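Local coordinates for protein putative tetR family transcription regulator (Shewanella loihica, PDB 3PPB) that probably binds DNA through an N-terminal helix-turn-helix motif and regulates transcription as a member of the TetR family, at the interface of chains A and B. Numbering follows the deposited sequence. Chains: chain A/B, putative tetR family transcription regulator.

The interface of chains A and B. Residues chain A 167, 171, 174, 180, 187; chain B 149, 151-152, 155.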
ATOM      1  N   TYR A 167       8.752   5.657   1.470  1.00 25.67           N
ATOM      2  CA  TYR A 167       9.629   6.512   2.268  1.00 23.86           C
ATOM      3  C   TYR A 167      10.906   6.875   1.504  1.00 29.51           C
ATOM      4  O   TYR A 167      11.261   8.059   1.439  1.00 29.35           O
ATOM      5  CB  TYR A 167       9.981   5.796   3.593  1.00 23.80           C
ATOM      6  CG  TYR A 167      10.839   6.593   4.547  1.00 24.59           C
ATOM      7  CD1 TYR A 167      10.299   7.628   5.307  1.00 26.32           C
ATOM      8  CD2 TYR A 167      12.200   6.330   4.675  1.00 25.11           C
ATOM      9  CE1 TYR A 167      11.090   8.372   6.184  1.00 25.41           C
ATOM     10  CE2 TYR A 167      12.999   7.073   5.537  1.00 24.68           C
ATOM     11  CZ  TYR A 167      12.430   8.067   6.321  1.00 29.01           C
ATOM     12  OH  TYR A 167      13.192   8.780   7.218  1.00 29.19           O
ATOM     13  N   HIS A 171      12.028  10.431   0.017  1.00 30.52           N
ATOM     14  CA  HIS A 171      13.243  11.018   0.613  1.00 30.96           C
ATOM     15  C   HIS A 171      14.464  10.258   0.057  1.00 32.46           C
ATOM     16  O   HIS A 171      15.078   9.473   0.788  1.00 29.09           O
ATOM     17  CB  HIS A 171      13.170  10.916   2.155  1.00 31.94           C
ATOM     18  CG  HIS A 171      11.879  11.394   2.727  1.00 35.14           C
ATOM     19  ND1 HIS A 171      11.584  12.747   2.807  1.00 38.40           N
ATOM     20  CD2 HIS A 171      10.821  10.685   3.184  1.00 36.08           C
ATOM     21  CE1 HIS A 171      10.360  12.816   3.308  1.00 37.86           C
ATOM     22  NE2 HIS A 171       9.872  11.600   3.579  1.00 36.77           N
ATOM     23  N   ARG A 174      17.777   9.959   2.001  1.00 32.29           N
ATOM     24  CA  ARG A 174      17.805   9.104   3.192  1.00 30.49           C
ATOM     25  C   ARG A 174      18.219   7.681   2.852  1.00 34.11           C
ATOM     26  O   ARG A 174      18.763   6.997   3.711  1.00 33.76           O
ATOM     27  CB  ARG A 174      16.461   9.136   3.924  1.00 26.15           C
ATOM     28  CG  ARG A 174      16.181  10.544   4.417  1.00 34.54           C
ATOM     29  CD  ARG A 174      15.005  10.618   5.345  1.00 36.97           C
ATOM     30  NE  ARG A 174      14.505  11.989   5.420  1.00 41.54           N
ATOM     31  CZ  ARG A 174      13.524  12.392   6.211  1.00 52.80           C
ATOM     32  NH1 ARG A 174      12.922  11.533   7.026  1.00 52.52           N
ATOM     33  NH2 ARG A 174      13.142  13.661   6.206  1.00 38.03           N
ATOM     34  N   GLU A 180      19.258   5.200   8.326  1.00 26.34           N
ATOM     35  CA  GLU A 180      17.891   5.102   7.790  1.00 24.71           C
ATOM     36  C   GLU A 180      17.659   3.703   7.259  1.00 29.08           C
ATOM     37  O   GLU A 180      16.632   3.118   7.540  1.00 27.42           O
ATOM     38  CB  GLU A 180      17.647   6.134   6.677  1.00 25.84           C
ATOM     39  CG  GLU A 180      17.782   7.583   7.137  1.00 32.37           C
ATOM     40  CD  GLU A 180      16.540   8.219   7.742  1.00 30.66           C
ATOM     41  OE1 GLU A 180      15.429   7.673   7.554  1.00 28.76           O
ATOM     42  OE2 GLU A 180      16.676   9.271   8.404  1.00 31.49           O
ATOM     43  N   LEU A 187      12.586  -2.383  11.611  1.00 24.08           N
ATOM     44  CA  LEU A 187      11.112  -2.374  11.646  1.00 22.06           C
ATOM     45  C   LEU A 187      10.591  -3.646  11.010  1.00 24.68           C
ATOM     46  O   LEU A 187       9.683  -4.250  11.547  1.00 22.66           O
ATOM     47  CB  LEU A 187      10.517  -1.141  10.947  1.00 21.40           C
ATOM     48  CG  LEU A 187      10.642   0.195  11.715  1.00 25.68           C
ATOM     49  CD1 LEU A 187      10.676   1.354  10.765  1.00 25.70           C
ATOM     50  CD2 LEU A 187       9.532   0.384  12.766  1.00 22.23           C
TER
ATOM     51  N   PRO B 149      13.956   6.910  12.888  1.00 29.12           N
ATOM     52  CA  PRO B 149      13.329   8.183  12.455  1.00 28.84           C
ATOM     53  C   PRO B 149      11.803   8.044  12.515  1.00 32.14           C
ATOM     54  O   PRO B 149      11.288   7.026  12.050  1.00 29.21           O
ATOM     55  CB  PRO B 149      13.874   8.360  11.038  1.00 30.88           C
ATOM     56  CG  PRO B 149      15.235   7.658  11.109  1.00 35.19           C
ATOM     57  CD  PRO B 149      14.877   6.400  11.851  1.00 30.16           C
ATOM     58  N   GLU B 151       9.337   9.628  10.922  1.00 26.81           N
ATOM     59  CA  GLU B 151       8.604   9.605   9.659  0.50 25.72           C
ATOM     60  C   GLU B 151       8.644   8.204   9.036  1.00 27.72           C
ATOM     61  O   GLU B 151       7.657   7.779   8.468  1.00 27.66           O
ATOM     62  CB  GLU B 151       9.115  10.659   8.680  0.50 27.76           C
ATOM     63  CG  GLU B 151       8.087  10.981   7.608  0.50 29.67           C
ATOM     64  CD  GLU B 151       8.499  12.049   6.618  0.50 45.25           C
ATOM     65  OE1 GLU B 151       9.441  12.824   6.920  0.50 33.99           O
ATOM     66  OE2 GLU B 151       7.874  12.108   5.535  0.50 38.48           O
ATOM     67  N   LEU B 152       9.753   7.473   9.193  1.00 24.68           N
ATOM     68  CA  LEU B 152       9.867   6.102   8.698  1.00 24.24           C
ATOM     69  C   LEU B 152       8.909   5.219   9.510  1.00 26.97           C
ATOM     70  O   LEU B 152       8.231   4.367   8.962  1.00 27.93           O
ATOM     71  CB  LEU B 152      11.342   5.610   8.830  1.00 23.83           C
ATOM     72  CG  LEU B 152      11.597   4.109   8.463  1.00 26.83           C
ATOM     73  CD1 LEU B 152      11.059   3.734   7.053  1.00 24.76           C
ATOM     74  CD2 LEU B 152      13.051   3.750   8.601  1.00 25.20           C
ATOM     75  N   ASP B 155       5.313   5.952   8.357  1.00 24.53           N
ATOM     76  CA  ASP B 155       5.046   5.265   7.065  1.00 24.78           C
ATOM     77  C   ASP B 155       4.874   3.766   7.305  1.00 27.58           C
ATOM     78  O   ASP B 155       4.023   3.136   6.698  1.00 25.26           O
ATOM     79  CB  ASP B 155       6.194   5.492   6.066  1.00 26.73           C
ATOM     80  CG  ASP B 155       6.152   6.830   5.344  1.00 30.57           C
ATOM     81  OD1 ASP B 155       5.172   7.576   5.526  1.00 28.08           O
ATOM     82  OD2 ASP B 155       7.104   7.137   4.632  1.00 38.33           O
TER
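The phenol oxygen OH of A:Tyr167, which lies against B:Leu152 and B:Pro149 of the other subunit, is gripped from two sides by its own chain. NH1 of A:Arg174 donates to OH of A:Tyr167 over 2.8 Å, nearly in the guanidinium plane, and the hydroxyl in turn donates to carboxylate OE1 of A:Glu180, on its syn side but somewhat out of the carboxylate plane. Accepting one bond and giving another, a tyrosine suits this place between a base and an acid, and the pair holds the tip of its ring and probably limits its swing. With CG anti to the backbone N (chi1 -178°), the ring reaches across to helix 150-170 of chain B. There CB of B:Leu152 sits over one face, 3.8 Å from the centroid, a CH-pi contact, while carboxylate OD2 of B:Asp155 meets the ring edge in plane, 3.3 Å from CD1, where the ring hydrogens carry slight positive charge. A leucine in place of A:Tyr167 would probably leave A:Arg174 and A:Glu180 without their shared hydroxyl and B:Leu152 without a flat surface to lie on.

Beside the ring, B:Glu151 stretches out beyond CG (chi2 178°) to bring its carboxylate to two basic groups of chain A. Imidazole NE2 of A:His171 donates to OE2 of B:Glu151 over 2.8 Å, a bent bond (136° at H) that arrives from above the carboxylate plane. The other oxygen of B:Glu151, OE1, forms a longer salt bridge of 3.7 Å with NH1 of A:Arg174, whose guanidinium also lies over a face of the A:His171 imidazole. The acid's negative charge may favour protonation of that histidine and would offset the arginine's charge.

Such pairings recur with the chains exchanged in this two-fold interface, which is likely to be the functional dimer, since TetR regulators commonly pair through their C-terminal helices. The rigid ring of B:Pro149 turns CG toward the carboxylate of A:Glu180, and further along helix 178-192 methyl CD1 of A:Leu187 packs 3.7 Å from CG of B:Leu152.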